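PDB 3G5S: methylenetetrahydrofolate--tRNA-(uracil-5-)-methyltransferase TrmFO from Thermus thermophilus, which catalyses the folate- and FAD-dependent methylation of uridine 54 in tRNA to 5-methyluridine, with NADH or NADPH as reductant. Local coordinates for residues S52-G57 with G90-V95; E120-P125 with S138-E143; I163-S168 with N298-R303. One frame throughout, in Å; residues are numbered along the deposited sequence.

How the contacts relate
From the N terminus the three contacts follow one another in series, none nested in or crossing another. Contact 1 closes a loop of 32 residues, including helices 63-74 and 77-84, by pairing strands 54-57 and 92-95 of a small antiparallel sheet. Contact 2 closes a short loop around strand 129-131, joining the loop after strand 114-117 to the start of helix 139-149 in the parallel-sheet FAD-binding fold. Contact 3 spans 129 residues and pairs 163-165 with 301-303 at one border of the six-stranded antiparallel sheet. Contacts 1 and 2, their centres about 32 Å apart, meet the flavin and adenine ends of the same FAD; contact 3 touches neither.

Contact 1 (S52-G57 with G90-V95); sequences SNSLGG and GGALAV. With FAD (flavin-adenine dinucleotide), chain B.
The carboxamide of Asn-53 lies with one face on the methyl of Ala-94, whose CB is 3.9 Å from Asn-53 ND2, while Val-95 O lies beyond its nitrogen, tilted slightly from the amide plane. There Asn-53 ND2 donates to Val-95 O at 2.9 Å, coming from above that carbonyl's plane, 42° out of it. Asn-53 CG stands between the backbone N and the carbonyl carbon (chi1 68°), 3.5 Å from Val-95 O. The second flat group is the flavin of FAD, whose carbonyl O4 at the ring edge has Ser-52 CB 3.2 Å away and receives a weak bond from Ser-52 N.

Strands 54-57 and 92-95 run antiparallel in a three-stranded sheet completed by 86-87. Val-95 N binds Asn-53 O, and Leu-55 N gives a short, nearly straight bond of 2.7 Å to Leu-93 O. Leu-93 N closes the series on Gly-56 O. Between the non-hydrogen-bonded pairs Ser-54 with Ala-94 and Gly-57 with Ala-92 the register slips by one residue, a beta bulge.

Within the bulge, Ser-54 OG, anti to the backbone N (chi1 174°), accepts from Gly-56 N, an ST turn, and rests 3.5 Å from Ala-92 CB. Ser-52 OG makes a like turn with Ser-54 N. Leu-55 and Leu-93 meet at a slant, CD1 to CD2 at 4.0 Å, and Leu-55 CD1 also approaches Val-95 CG1; Ala-82 of helix 77-84 packs against all three residues.

Chemically, the backbone bonds and the Asn-53 amide hold the chain to its neighbour from Asn-53 on, one residue after Ser-52, which meets the flavin. The long Ser-52 N bond would probably polarise O4 only slightly by itself, whereas Asn-53 O, Leu-93 O and Gly-56 O each receive a backbone N-H across the contact, which satisfies these carbonyls.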
loop_
_atom_site.group_PDB
_atom_site.type_symbol
_atom_site.label_atom_id
_atom_site.label_comp_id
_atom_site.label_asym_id
_atom_site.label_seq_id
_atom_site.Cartn_x
_atom_site.Cartn_y
_atom_site.Cartn_z
ATOM N N SER A 52 -10.365 4.548 -11.268
ATOM C CA SER A 52 -10.662 3.287 -11.945
ATOM C C SER A 52 -11.688 2.484 -11.161
ATOM O O SER A 52 -11.732 2.559 -9.936
ATOM C CB SER A 52 -9.396 2.451 -12.135
ATOM O OG SER A 52 -9.716 1.139 -12.571
ATOM N N ASN A 53 -12.512 1.711 -11.861
ATOM C CA ASN A 53 -13.501 0.882 -11.183
ATOM C C ASN A 53 -13.015 -0.543 -10.916
ATOM O O ASN A 53 -13.798 -1.403 -10.523
ATOM C CB ASN A 53 -14.830 0.879 -11.939
ATOM C CG ASN A 53 -14.743 0.167 -13.270
ATOM O OD1 ASN A 53 -13.670 0.063 -13.865
ATOM N ND2 ASN A 53 -15.876 -0.330 -13.748
ATOM N N SER A 54 -11.721 -0.785 -11.106
ATOM C CA SER A 54 -11.155 -2.107 -10.858
ATOM C C SER A 54 -10.654 -2.280 -9.430
ATOM O O SER A 54 -9.973 -1.406 -8.889
ATOM C CB SER A 54 -10.002 -2.390 -11.817
ATOM O OG SER A 54 -9.382 -3.621 -11.479
ATOM N N LEU A 55 -10.992 -3.420 -8.832
ATOM C CA LEU A 55 -10.497 -3.788 -7.512
ATOM C C LEU A 55 -9.328 -4.770 -7.598
ATOM O O LEU A 55 -8.850 -5.248 -6.573
ATOM C CB LEU A 55 -11.617 -4.383 -6.653
ATOM C CG LEU A 55 -12.802 -3.466 -6.346
ATOM C CD1 LEU A 55 -13.809 -4.180 -5.464
ATOM C CD2 LEU A 55 -12.342 -2.178 -5.693
ATOM N N GLY A 56 -8.884 -5.077 -8.816
ATOM C CA GLY A 56 -7.726 -5.929 -9.018
ATOM C C GLY A 56 -8.056 -7.247 -9.695
ATOM O O GLY A 56 -9.213 -7.665 -9.740
ATOM N N GLY A 57 -7.029 -7.909 -10.220
ATOM C CA GLY A 57 -7.195 -9.206 -10.849
ATOM C C GLY A 57 -7.712 -10.260 -9.885
ATOM O O GLY A 57 -7.297 -10.312 -8.730
ATOM N N GLY A 90 -12.317 -8.022 -18.163
ATOM C CA GLY A 90 -11.221 -8.832 -18.671
ATOM C C GLY A 90 -10.305 -9.533 -17.682
ATOM O O GLY A 90 -9.096 -9.629 -17.911
ATOM N N GLY A 91 -10.872 -10.053 -16.600
ATOM C CA GLY A 91 -10.091 -10.789 -15.619
ATOM C C GLY A 91 -10.023 -10.109 -14.265
ATOM O O GLY A 91 -9.677 -10.731 -13.260
ATOM N N ALA A 92 -10.346 -8.820 -14.241
ATOM C CA ALA A 92 -10.363 -8.066 -13.000
ATOM C C ALA A 92 -11.763 -8.057 -12.419
ATOM O O ALA A 92 -12.754 -8.191 -13.139
ATOM C CB ALA A 92 -9.890 -6.648 -13.244
ATOM N N LEU A 93 -11.832 -7.902 -11.103
ATOM C CA LEU A 93 -13.083 -7.598 -10.436
ATOM C C LEU A 93 -13.283 -6.101 -10.551
ATOM O O LEU A 93 -12.503 -5.326 -10.010
ATOM C CB LEU A 93 -13.003 -8.006 -8.968
ATOM C CG LEU A 93 -14.203 -7.641 -8.093
ATOM C CD1 LEU A 93 -15.481 -8.295 -8.605
ATOM C CD2 LEU A 93 -13.937 -8.029 -6.645
ATOM N N ALA A 94 -14.305 -5.696 -11.290
ATOM C CA ALA A 94 -14.610 -4.282 -11.453
ATOM C C ALA A 94 -16.079 -4.057 -11.143
ATOM O O ALA A 94 -16.890 -4.987 -11.215
ATOM C CB ALA A 94 -14.278 -3.817 -12.865
ATOM N N VAL A 95 -16.412 -2.820 -10.793
ATOM C CA VAL A 95 -17.736 -2.512 -10.287
ATOM C C VAL A 95 -18.395 -1.342 -10.996
ATOM O O VAL A 95 -17.729 -0.435 -11.504
ATOM C CB VAL A 95 -17.696 -2.191 -8.774
ATOM C CG1 VAL A 95 -17.097 -3.356 -8.006
ATOM C CG2 VAL A 95 -16.912 -0.901 -8.509
HETATM P PA FAD B . -10.834 7.545 0.857
HETATM O O1A FAD B . -10.349 8.759 0.119
HETATM O O2A FAD B . -11.617 6.518 0.099
HETATM O O5B FAD B . -11.710 7.963 2.126
HETATM C C5B FAD B . -11.295 8.988 3.007
HETATM C C4B FAD B . -12.542 9.718 3.467
HETATM O O4B FAD B . -12.200 10.612 4.513
HETATM C C3B FAD B . -13.148 10.568 2.352
HETATM O O3B FAD B . -14.526 10.286 2.198
HETATM C C2B FAD B . -12.911 12.008 2.808
HETATM O O2B FAD B . -13.908 12.926 2.409
HETATM C C1B FAD B . -12.881 11.853 4.316
HETATM N N9A FAD B . -12.125 12.845 5.096
HETATM C C8A FAD B . -10.855 13.299 4.870
HETATM N N7A FAD B . -10.504 14.120 5.882
HETATM C C5A FAD B . -11.545 14.179 6.755
HETATM C C6A FAD B . -11.748 14.851 7.953
HETATM N N6A FAD B . -10.762 15.499 8.587
HETATM N N1A FAD B . -12.941 14.683 8.602
HETATM C C2A FAD B . -13.937 13.891 8.082
HETATM N N3A FAD B . -13.748 13.217 6.897
HETATM C C4A FAD B . -12.568 13.381 6.264
HETATM N N1 FAD B . -6.880 3.128 -5.832
HETATM C C2 FAD B . -7.035 2.032 -6.641
HETATM O O2 FAD B . -6.999 0.897 -6.168
HETATM N N3 FAD B . -7.236 2.210 -7.997
HETATM C C4 FAD B . -7.293 3.466 -8.576
HETATM O O4 FAD B . -7.480 3.591 -9.792
HETATM C C4X FAD B . -7.137 4.573 -7.742
HETATM N N5 FAD B . -7.176 5.849 -8.257
HETATM C C5X FAD B . -7.028 6.933 -7.416
HETATM C C6 FAD B . -7.080 8.218 -7.948
HETATM C C7 FAD B . -6.924 9.326 -7.127
HETATM C C7M FAD B . -6.981 10.711 -7.708
HETATM C C8 FAD B . -6.723 9.143 -5.763
HETATM C C8M FAD B . -6.556 10.334 -4.863
HETATM C C9 FAD B . -6.673 7.858 -5.227
HETATM C C9A FAD B . -6.824 6.745 -6.049
HETATM N N10 FAD B . -6.755 5.462 -5.519
HETATM C C10 FAD B . -6.928 4.391 -6.376
HETATM C "C1'" FAD B . -5.926 5.219 -4.279
HETATM C "C2'" FAD B . -6.717 4.637 -3.094
HETATM O "O2'" FAD B . -6.839 3.227 -3.166
HETATM C "C3'" FAD B . -8.084 5.300 -2.930
HETATM O "O3'" FAD B . -7.842 6.658 -2.620
HETATM C "C4'" FAD B . -8.934 4.670 -1.828
HETATM O "O4'" FAD B . -10.236 5.213 -1.926
HETATM C "C5'" FAD B . -8.341 4.892 -0.442
HETATM O "O5'" FAD B . -9.288 4.538 0.542
HETATM P P FAD B . -9.309 5.333 1.930
HETATM O O1P FAD B . -7.966 5.290 2.587
HETATM O O2P FAD B . -10.474 4.811 2.705
HETATM O O3P FAD B . -9.534 6.866 1.507
#

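Contact 2 (E120-P125 with S138-E143); sequences EVREIP and SEALAE. With FAD (flavin-adenine dinucleotide), chain B.
Leu-141, Ala-140 and Arg-122 bury the largest areas where the loop 120-125 meets the N-terminal end of helix 139-149, in the Rossmann-type FAD-binding fold. Ala-140 CB sits over the centre of one face of the Arg-122 guanidinium, 3.6 Å from CZ, so the cationic group lies flat on the first turn of the helix. Arg-122 CB and CG touch the same methyl, and the chain bends at chi3 (65°), which turns NE back toward Ala-140 CB, 4.1 Å from it. At the edge and in the plane of the guanidinium, Arg-122 NH1 forms a salt bridge with Glu-120 OE1, which it meets from above the carboxylate plane. A water also ties the two backbones, donating to both Arg-122 O and Ala-140 O.

Leu-141 approaches Val-121 instead. Its CB is 3.7 Å from Val-121 O and its CD1 lies against the backbone of Glu-123, while CB and CD2 also approach the adenine N6A from one side, CB at 3.8 Å. Val-121 reads the adenine through its main chain: its N donates to N1A of FAD at 2.9 Å, and its O accepts from N6A. Thus 120-125 holds the Watson-Crick edge of the base, and from the helix side Ser-138 N reaches N7A on the Hoogsteen edge. Recognition of the adenine thereby rests on backbone groups, a polar pattern suited to the 6-amino purine.

Ser-138 is the N-cap residue; its OG accepts a weak capping bond from Leu-141 N. The same hydroxyl reaches across the contact, donating to the anti lone pair of Glu-120 OE2 at 2.7 Å. That carboxylate oxygen is gripped a second time by a water 2.6 Å from OE2, which in turn accepts from Ala-140 N at 3.0 Å.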
loop_
_atom_site.group_PDB
_atom_site.type_symbol
_atom_site.label_atom_id
_atom_site.label_comp_id
_atom_site.label_asym_id
_atom_site.label_seq_id
_atom_site.Cartn_x
_atom_site.Cartn_y
_atom_site.Cartn_z
ATOM N N GLU A 120 -16.193 17.931 9.281
ATOM C CA GLU A 120 -14.761 17.723 9.212
ATOM C C GLU A 120 -14.205 17.577 10.618
ATOM O O GLU A 120 -14.429 18.434 11.468
ATOM C CB GLU A 120 -14.063 18.900 8.534
ATOM C CG GLU A 120 -12.565 18.689 8.461
ATOM C CD GLU A 120 -11.765 19.955 8.242
ATOM O OE1 GLU A 120 -12.340 21.068 8.278
ATOM O OE2 GLU A 120 -10.540 19.822 8.048
ATOM N N VAL A 121 -13.479 16.495 10.860
ATOM C CA VAL A 121 -12.795 16.298 12.128
ATOM C C VAL A 121 -11.450 17.001 12.047
ATOM O O VAL A 121 -10.651 16.733 11.153
ATOM C CB VAL A 121 -12.625 14.793 12.418
ATOM C CG1 VAL A 121 -11.741 14.571 13.632
ATOM C CG2 VAL A 121 -13.989 14.148 12.600
ATOM N N ARG A 122 -11.211 17.928 12.968
ATOM C CA ARG A 122 -10.026 18.771 12.888
ATOM C C ARG A 122 -8.991 18.467 13.965
ATOM O O ARG A 122 -7.879 18.987 13.924
ATOM C CB ARG A 122 -10.425 20.249 12.954
ATOM C CG ARG A 122 -11.346 20.686 11.822
ATOM C CD ARG A 122 -11.829 22.129 11.999
ATOM N NE ARG A 122 -10.734 23.088 11.908
ATOM C CZ ARG A 122 -10.220 23.526 10.762
ATOM N NH1 ARG A 122 -10.699 23.087 9.606
ATOM N NH2 ARG A 122 -9.220 24.397 10.772
ATOM N N GLU A 123 -9.366 17.652 14.941
ATOM C CA GLU A 123 -8.458 17.244 16.005
ATOM C C GLU A 123 -8.676 15.764 16.222
ATOM O O GLU A 123 -9.752 15.249 15.938
ATOM C CB GLU A 123 -8.755 18.005 17.300
ATOM C CG GLU A 123 -8.673 19.520 17.176
ATOM C CD GLU A 123 -7.247 20.041 17.093
ATOM O OE1 GLU A 123 -6.299 19.273 17.341
ATOM O OE2 GLU A 123 -7.069 21.237 16.788
ATOM N N ILE A 124 -7.662 15.078 16.725
ATOM C CA ILE A 124 -7.795 13.657 16.992
ATOM C C ILE A 124 -8.841 13.443 18.080
ATOM O O ILE A 124 -8.687 13.945 19.191
ATOM C CB ILE A 124 -6.457 13.053 17.425
ATOM C CG1 ILE A 124 -5.413 13.241 16.321
ATOM C CG2 ILE A 124 -6.618 11.580 17.754
ATOM C CD1 ILE A 124 -3.992 12.990 16.795
ATOM N N PRO A 125 -9.927 12.725 17.753
ATOM C CA PRO A 125 -10.968 12.481 18.753
ATOM C C PRO A 125 -10.442 11.684 19.943
ATOM O O PRO A 125 -9.544 10.858 19.792
ATOM C CB PRO A 125 -11.986 11.630 17.983
ATOM C CG PRO A 125 -11.772 11.976 16.564
ATOM C CD PRO A 125 -10.298 12.176 16.437
ATOM N N SER A 138 -7.887 15.828 5.300
ATOM C CA SER A 138 -7.990 17.280 5.398
ATOM C C SER A 138 -6.750 17.872 6.057
ATOM O O SER A 138 -6.105 17.245 6.903
ATOM C CB SER A 138 -9.249 17.708 6.150
ATOM O OG SER A 138 -9.049 17.618 7.544
ATOM N N GLU A 139 -6.425 19.094 5.656
ATOM C CA GLU A 139 -5.246 19.769 6.161
ATOM C C GLU A 139 -5.242 19.856 7.686
ATOM O O GLU A 139 -4.216 19.621 8.322
ATOM C CB GLU A 139 -5.155 21.165 5.549
ATOM C CG GLU A 139 -4.001 22.003 6.060
ATOM C CD GLU A 139 -3.950 23.364 5.395
ATOM O OE1 GLU A 139 -4.155 23.428 4.164
ATOM O OE2 GLU A 139 -3.712 24.366 6.100
ATOM N N ALA A 140 -6.388 20.187 8.276
ATOM C CA ALA A 140 -6.464 20.347 9.724
ATOM C C ALA A 140 -6.109 19.048 10.446
ATOM O O ALA A 140 -5.365 19.059 11.428
ATOM C CB ALA A 140 -7.846 20.843 10.151
ATOM N N LEU A 141 -6.629 17.922 9.970
ATOM C CA LEU A 141 -6.330 16.671 10.650
ATOM C C LEU A 141 -4.879 16.256 10.436
ATOM O O LEU A 141 -4.239 15.728 11.347
ATOM C CB LEU A 141 -7.287 15.560 10.235
ATOM C CG LEU A 141 -7.149 14.287 11.072
ATOM C CD1 LEU A 141 -7.516 14.530 12.529
ATOM C CD2 LEU A 141 -8.016 13.191 10.477
ATOM N N ALA A 142 -4.349 16.502 9.239
ATOM C CA ALA A 142 -2.936 16.236 8.994
ATOM C C ALA A 142 -2.065 17.049 9.965
ATOM O O ALA A 142 -1.104 16.533 10.538
ATOM C CB ALA A 142 -2.566 16.545 7.542
ATOM N N GLU A 143 -2.420 18.312 10.173
ATOM C CA GLU A 143 -1.680 19.142 11.120
ATOM C C GLU A 143 -1.764 18.576 12.537
ATOM O O GLU A 143 -0.782 18.577 13.277
ATOM C CB GLU A 143 -2.200 20.579 11.090
ATOM C CG GLU A 143 -1.821 21.341 9.834
ATOM C CD GLU A 143 -0.322 21.515 9.695
ATOM O OE1 GLU A 143 0.331 21.903 10.688
ATOM O OE2 GLU A 143 0.203 21.272 8.591
HETATM P PA FAD B . -10.834 7.545 0.857
HETATM O O1A FAD B . -10.349 8.759 0.119
HETATM O O2A FAD B . -11.617 6.518 0.099
HETATM O O5B FAD B . -11.710 7.963 2.126
HETATM C C5B FAD B . -11.295 8.988 3.007
HETATM C C4B FAD B . -12.542 9.718 3.467
HETATM O O4B FAD B . -12.200 10.612 4.513
HETATM C C3B FAD B . -13.148 10.568 2.352
HETATM O O3B FAD B . -14.526 10.286 2.198
HETATM C C2B FAD B . -12.911 12.008 2.808
HETATM O O2B FAD B . -13.908 12.926 2.409
HETATM C C1B FAD B . -12.881 11.853 4.316
HETATM N N9A FAD B . -12.125 12.845 5.096
HETATM C C8A FAD B . -10.855 13.299 4.870
HETATM N N7A FAD B . -10.504 14.120 5.882
HETATM C C5A FAD B . -11.545 14.179 6.755
HETATM C C6A FAD B . -11.748 14.851 7.953
HETATM N N6A FAD B . -10.762 15.499 8.587
HETATM N N1A FAD B . -12.941 14.683 8.602
HETATM C C2A FAD B . -13.937 13.891 8.082
HETATM N N3A FAD B . -13.748 13.217 6.897
HETATM C C4A FAD B . -12.568 13.381 6.264
HETATM N N1 FAD B . -6.880 3.128 -5.832
HETATM C C2 FAD B . -7.035 2.032 -6.641
HETATM O O2 FAD B . -6.999 0.897 -6.168
HETATM N N3 FAD B . -7.236 2.210 -7.997
HETATM C C4 FAD B . -7.293 3.466 -8.576
HETATM O O4 FAD B . -7.480 3.591 -9.792
HETATM C C4X FAD B . -7.137 4.573 -7.742
HETATM N N5 FAD B . -7.176 5.849 -8.257
HETATM C C5X FAD B . -7.028 6.933 -7.416
HETATM C C6 FAD B . -7.080 8.218 -7.948
HETATM C C7 FAD B . -6.924 9.326 -7.127
HETATM C C7M FAD B . -6.981 10.711 -7.708
HETATM C C8 FAD B . -6.723 9.143 -5.763
HETATM C C8M FAD B . -6.556 10.334 -4.863
HETATM C C9 FAD B . -6.673 7.858 -5.227
HETATM C C9A FAD B . -6.824 6.745 -6.049
HETATM N N10 FAD B . -6.755 5.462 -5.519
HETATM C C10 FAD B . -6.928 4.391 -6.376
HETATM C "C1'" FAD B . -5.926 5.219 -4.279
HETATM C "C2'" FAD B . -6.717 4.637 -3.094
HETATM O "O2'" FAD B . -6.839 3.227 -3.166
HETATM C "C3'" FAD B . -8.084 5.300 -2.930
HETATM O "O3'" FAD B . -7.842 6.658 -2.620
HETATM C "C4'" FAD B . -8.934 4.670 -1.828
HETATM O "O4'" FAD B . -10.236 5.213 -1.926
HETATM C "C5'" FAD B . -8.341 4.892 -0.442
HETATM O "O5'" FAD B . -9.288 4.538 0.542
HETATM P P FAD B . -9.309 5.333 1.930
HETATM O O1P FAD B . -7.966 5.290 2.587
HETATM O O2P FAD B . -10.474 4.811 2.705
HETATM O O3P FAD B . -9.534 6.866 1.507
HETATM O O HOH W 1 -8.772 21.376 6.981
HETATM O O HOH W 2 -5.680 20.897 13.489
#

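Contact 3 (I163-S168 with N298-R303); sequences IVLYES and NAEIVR. With EDO (1,2-ethanediol), chain H.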
loop_
_atom_site.group_PDB
_atom_site.type_symbol
_atom_site.label_atom_id
_atom_site.label_comp_id
_atom_site.label_asym_id
_atom_site.label_seq_id
_atom_site.Cartn_x
_atom_site.Cartn_y
_atom_site.Cartn_z
ATOM N N ILE A 163 10.128 -1.795 -6.732
ATOM C CA ILE A 163 10.655 -2.812 -5.832
ATOM C C ILE A 163 10.650 -4.148 -6.562
ATOM O O ILE A 163 9.652 -4.510 -7.190
ATOM C CB ILE A 163 9.782 -2.932 -4.569
ATOM C CG1 ILE A 163 9.694 -1.572 -3.869
ATOM C CG2 ILE A 163 10.328 -4.000 -3.638
ATOM C CD1 ILE A 163 8.860 -1.594 -2.601
ATOM N N VAL A 164 11.766 -4.864 -6.478
ATOM C CA VAL A 164 11.899 -6.168 -7.118
ATOM C C VAL A 164 12.047 -7.265 -6.075
ATOM O O VAL A 164 12.448 -7.025 -4.933
ATOM C CB VAL A 164 13.097 -6.222 -8.092
ATOM C CG1 VAL A 164 12.956 -5.156 -9.166
ATOM C CG2 VAL A 164 14.413 -6.064 -7.358
ATOM N N LEU A 165 11.710 -8.477 -6.488
ATOM C CA LEU A 165 11.882 -9.655 -5.662
ATOM C C LEU A 165 13.353 -10.057 -5.652
ATOM O O LEU A 165 13.957 -10.246 -6.703
ATOM C CB LEU A 165 11.030 -10.792 -6.224
ATOM C CG LEU A 165 10.808 -12.021 -5.344
ATOM C CD1 LEU A 165 9.912 -11.657 -4.175
ATOM C CD2 LEU A 165 10.195 -13.151 -6.153
ATOM N N TYR A 166 13.925 -10.205 -4.463
ATOM C CA TYR A 166 15.350 -10.484 -4.339
ATOM C C TYR A 166 15.799 -11.701 -5.147
ATOM O O TYR A 166 16.834 -11.663 -5.819
ATOM C CB TYR A 166 15.726 -10.671 -2.869
ATOM C CG TYR A 166 17.201 -10.903 -2.645
ATOM C CD1 TYR A 166 18.094 -9.837 -2.602
ATOM C CD2 TYR A 166 17.704 -12.185 -2.485
ATOM C CE1 TYR A 166 19.449 -10.045 -2.401
ATOM C CE2 TYR A 166 19.054 -12.400 -2.279
ATOM C CZ TYR A 166 19.921 -11.327 -2.238
ATOM O OH TYR A 166 21.268 -11.533 -2.034
ATOM N N GLU A 167 15.019 -12.776 -5.084
ATOM C CA GLU A 167 15.396 -14.014 -5.752
ATOM C C GLU A 167 15.454 -13.870 -7.272
ATOM O O GLU A 167 16.020 -14.719 -7.955
ATOM C CB GLU A 167 14.444 -15.145 -5.357
ATOM C CG GLU A 167 13.111 -15.120 -6.080
ATOM C CD GLU A 167 12.299 -16.381 -5.852
ATOM O OE1 GLU A 167 12.429 -16.985 -4.766
ATOM O OE2 GLU A 167 11.527 -16.770 -6.756
ATOM N N SER A 168 14.875 -12.796 -7.802
ATOM C CA SER A 168 14.857 -12.579 -9.246
ATOM C C SER A 168 16.069 -11.792 -9.737
ATOM O O SER A 168 16.226 -11.588 -10.935
ATOM C CB SER A 168 13.560 -11.892 -9.687
ATOM O OG SER A 168 13.545 -10.513 -9.347
ATOM N N ASN A 298 15.932 -10.193 -15.605
ATOM C CA ASN A 298 14.754 -11.022 -15.378
ATOM C C ASN A 298 14.087 -10.708 -14.045
ATOM O O ASN A 298 13.431 -11.553 -13.445
ATOM C CB ASN A 298 15.128 -12.496 -15.470
ATOM C CG ASN A 298 15.589 -12.875 -16.858
ATOM O OD1 ASN A 298 14.781 -12.982 -17.777
ATOM N ND2 ASN A 298 16.893 -13.056 -17.023
ATOM N N ALA A 299 14.256 -9.477 -13.589
ATOM C CA ALA A 299 13.693 -9.069 -12.313
ATOM C C ALA A 299 12.173 -9.143 -12.321
ATOM O O ALA A 299 11.529 -8.819 -13.324
ATOM C CB ALA A 299 14.147 -7.667 -11.968
ATOM N N GLU A 300 11.615 -9.573 -11.190
ATOM C CA GLU A 300 10.175 -9.573 -10.966
ATOM C C GLU A 300 9.844 -8.338 -10.139
ATOM O O GLU A 300 10.261 -8.214 -8.990
ATOM C CB GLU A 300 9.734 -10.836 -10.215
ATOM C CG GLU A 300 8.241 -10.866 -9.899
ATOM C CD GLU A 300 7.796 -12.119 -9.150
ATOM O OE1 GLU A 300 8.444 -13.179 -9.289
ATOM O OE2 GLU A 300 6.779 -12.047 -8.425
ATOM N N ILE A 301 9.119 -7.406 -10.739
ATOM C CA ILE A 301 8.744 -6.183 -10.052
ATOM C C ILE A 301 7.478 -6.446 -9.265
ATOM O O ILE A 301 6.450 -6.792 -9.846
ATOM C CB ILE A 301 8.516 -5.029 -11.044
ATOM C CG1 ILE A 301 9.821 -4.694 -11.769
ATOM C CG2 ILE A 301 7.962 -3.807 -10.326
ATOM C CD1 ILE A 301 9.641 -4.363 -13.228
ATOM N N VAL A 302 7.558 -6.292 -7.946
ATOM C CA VAL A 302 6.411 -6.550 -7.089
ATOM C C VAL A 302 5.660 -5.281 -6.688
ATOM O O VAL A 302 4.506 -5.363 -6.284
ATOM C CB VAL A 302 6.795 -7.371 -5.837
ATOM C CG1 VAL A 302 7.275 -8.756 -6.234
ATOM C CG2 VAL A 302 7.851 -6.650 -5.016
ATOM N N ARG A 303 6.295 -4.118 -6.805
ATOM C CA ARG A 303 5.613 -2.864 -6.519
ATOM C C ARG A 303 6.188 -1.817 -7.458
ATOM O O ARG A 303 7.386 -1.556 -7.426
ATOM C CB ARG A 303 5.820 -2.458 -5.054
ATOM C CG ARG A 303 4.968 -1.285 -4.602
ATOM C CD ARG A 303 5.595 0.096 -4.906
ATOM N NE ARG A 303 4.950 1.084 -4.051
ATOM C CZ ARG A 303 3.930 1.869 -4.397
ATOM N NH1 ARG A 303 3.461 1.878 -5.642
ATOM N NH2 ARG A 303 3.396 2.677 -3.484
HETATM C C1 EDO H . 6.586 -16.102 -7.470
HETATM O O1 EDO H . 7.865 -15.508 -7.727
HETATM C C2 EDO H . 5.718 -15.124 -6.690
HETATM O O2 EDO H . 5.376 -14.018 -7.534
HETATM O O HOH W 3 17.507 -10.626 -13.169
#
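Ile-163 and Val-302 cross at about a right angle, with Ile-163 CG2 3.9 Å from Val-302 CG2, while Ile-163 crosses Arg-303 at a slant, its CD1 4.0 Å from Arg-303 CB. Leu-165 and Glu-300 instead lie side by side and point the same way, Leu-165 CD2 against Glu-300 OE1. Val-164 CG1 touches Ala-299 CB and, slightly less closely, Ile-301 CG1. The guanidinium of Arg-303 leads away from the contact to the carbonyl of Pro-392.

The backbones are antiparallel neighbours at one border of a six-stranded sheet, and a classic beta bulge interrupts them: Val-302 and Arg-303 both face Ile-163. Its carbonyl O takes a 2.9 Å bond from Val-302 N and a weak one from Arg-303 N, and Ile-163 N returns a bond to Arg-303 O.

Beyond Leu-165 the chain enters a 3-10 turn, where Ser-168 OG stands between the backbone N and the carbonyl carbon (chi1 75°). It donates to Leu-165 O at 2.7 Å and accepts from Glu-300 N at 2.8 Å, the latter bond nearly straight at 170°. The carboxylate of Glu-300 receives both hydroxyls of an ethanediol molecule, probably from the crystallisation liquor.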